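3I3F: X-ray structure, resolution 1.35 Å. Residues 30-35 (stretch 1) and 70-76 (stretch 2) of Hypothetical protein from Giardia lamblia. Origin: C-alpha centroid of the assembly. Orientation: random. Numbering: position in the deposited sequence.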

# COMPACT_ATOMS: atom_id res chain seq x y z
N GLY A 30 -14.28 3.46 3.34
CA GLY A 30 -14.04 4.25 4.54
C GLY A 30 -13.22 5.46 4.14
O GLY A 30 -12.17 5.32 3.50
N GLN A 31 -13.69 6.65 4.48
CA GLN A 31 -13.03 7.88 4.08
C GLN A 31 -11.83 8.17 4.98
O GLN A 31 -10.74 8.51 4.50
CB GLN A 31 -14.03 9.04 4.14
CG GLN A 31 -13.60 10.28 3.38
CD GLN A 31 -14.42 11.48 3.78
OE1 GLN A 31 -14.34 11.94 4.91
NE2 GLN A 31 -15.23 11.99 2.85
N ILE A 32 -12.04 8.03 6.29
CA ILE A 32 -11.06 8.37 7.30
C ILE A 32 -11.14 7.33 8.42
O ILE A 32 -12.24 7.01 8.87
CB ILE A 32 -11.34 9.75 7.94
CG1 ILE A 32 -11.50 10.84 6.87
CG2 ILE A 32 -10.23 10.13 8.91
CD1 ILE A 32 -11.92 12.17 7.43
N ALA A 33 -10.00 6.82 8.86
CA ALA A 33 -9.94 5.98 10.06
C ALA A 33 -8.87 6.51 10.99
O ALA A 33 -7.79 6.89 10.55
CB ALA A 33 -9.66 4.54 9.68
N VAL A 34 -9.17 6.55 12.29
CA VAL A 34 -8.21 6.98 13.30
C VAL A 34 -7.98 5.85 14.30
O VAL A 34 -8.93 5.25 14.80
CB VAL A 34 -8.69 8.23 14.06
CG1 VAL A 34 -7.68 8.65 15.11
CG2 VAL A 34 -8.97 9.37 13.09
N VAL A 35 -6.71 5.55 14.57
CA VAL A 35 -6.34 4.50 15.52
C VAL A 35 -5.01 4.86 16.19
O VAL A 35 -4.01 5.08 15.51
CB VAL A 35 -6.23 3.12 14.82
CG1 VAL A 35 -5.29 3.18 13.62
CG2 VAL A 35 -5.77 2.05 15.81
N LYS A 70 -8.57 18.38 3.63
CA LYS A 70 -9.79 18.53 4.42
C LYS A 70 -10.05 17.33 5.33
O LYS A 70 -10.40 17.50 6.49
CB LYS A 70 -11.00 18.77 3.51
CG LYS A 70 -11.01 20.14 2.85
CD LYS A 70 -12.25 20.33 2.00
CE LYS A 70 -12.21 21.65 1.25
NZ LYS A 70 -13.22 21.70 0.16
N CYS A 71 -9.86 16.13 4.80
CA CYS A 71 -10.04 14.92 5.61
C CYS A 71 -9.07 14.89 6.79
O CYS A 71 -9.48 14.61 7.92
CB CYS A 71 -9.85 13.66 4.76
SG CYS A 71 -11.22 13.30 3.65
N LEU A 72 -7.80 15.17 6.53
CA LEU A 72 -6.78 15.13 7.58
C LEU A 72 -7.03 16.19 8.66
O LEU A 72 -6.92 15.89 9.84
CB LEU A 72 -5.37 15.29 6.99
CG LEU A 72 -4.88 14.10 6.17
CD1 LEU A 72 -3.53 14.39 5.54
CD2 LEU A 72 -4.81 12.84 7.02
N GLU A 73 -7.39 17.40 8.25
CA GLU A 73 -7.67 18.46 9.23
C GLU A 73 -8.91 18.14 10.07
O GLU A 73 -8.93 18.39 11.27
CB GLU A 73 -7.79 19.82 8.53
CG GLU A 73 -6.44 20.33 8.03
CD GLU A 73 -6.50 21.65 7.28
OE1 GLU A 73 -7.59 22.25 7.20
OE2 GLU A 73 -5.44 22.08 6.77
N TYR A 74 -9.91 17.54 9.43
CA TYR A 74 -11.12 17.07 10.11
C TYR A 74 -10.77 16.01 11.17
O TYR A 74 -11.41 15.95 12.22
CB TYR A 74 -12.08 16.49 9.07
CG TYR A 74 -13.46 16.13 9.56
CD1 TYR A 74 -14.41 17.12 9.83
CD2 TYR A 74 -13.85 14.80 9.71
CE1 TYR A 74 -15.69 16.79 10.26
CE2 TYR A 74 -15.12 14.46 10.14
CZ TYR A 74 -16.03 15.46 10.41
OH TYR A 74 -17.30 15.12 10.84
N ALA A 75 -9.75 15.21 10.89
CA ALA A 75 -9.30 14.14 11.79
C ALA A 75 -8.17 14.57 12.74
O ALA A 75 -7.44 13.72 13.26
CB ALA A 75 -8.85 12.93 10.97
N ASN A 76 -8.03 15.88 12.98
CA ASN A 76 -7.01 16.43 13.87
C ASN A 76 -5.58 16.13 13.39
O ASN A 76 -4.69 15.82 14.18
CB ASN A 76 -7.22 15.93 15.32
CG ASN A 76 -6.56 16.84 16.35
OD1 ASN A 76 -6.41 18.04 16.15
ND2 ASN A 76 -6.17 16.25 17.48

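A helix laid against a strand often meets it through one branched side chain received in a hollow between its neighbours on the helix, and this pair is a compact example. Strand residues 32-35 run beside the last turn of a helix that ends at Tyr74, with Ile32 nearest Cys71 (CA to CA, 6.8 Å) and Val34 nearest Ala75 (CA to CA, 7.4 Å). Alternation along the strand sends the CB atoms of Ile32 and Val34 toward the helix and that of Ala33 away; on the helical side, Cys71, Tyr74 and Ala75 point back.

Ile32 is the principal bump. Ile32 CD1 enters the hollow between Cys71 and Tyr74, lying 3.7 Å from Cys71 CB, 3.5 Å from Cys71 O and 4.0 Å from Tyr74 CD2, while Ile32 CG2 reaches Ala75 CB at 3.7 Å. The carbonyl it touches is not left bare, for Cys71 O accepts a hydrogen bond from Ala75 N (3.0 Å). Beside the short side chain of Cys71, CD1 comes close to the backbone, and CG2 rests on the methyl of Ala75. Val34 extends the apolar seam, Val34 CG2 lying 4.1 Å from Ala75 CB. At the other end Gln31 OE1 touches Cys71 SG at 3.6 Å, the amide of Gln31 being hydrogen-bonded elsewhere in the structure. No hydrogen bond crosses the interface; the contact is one of apolar packing, burying 232 Å² summed over both sides.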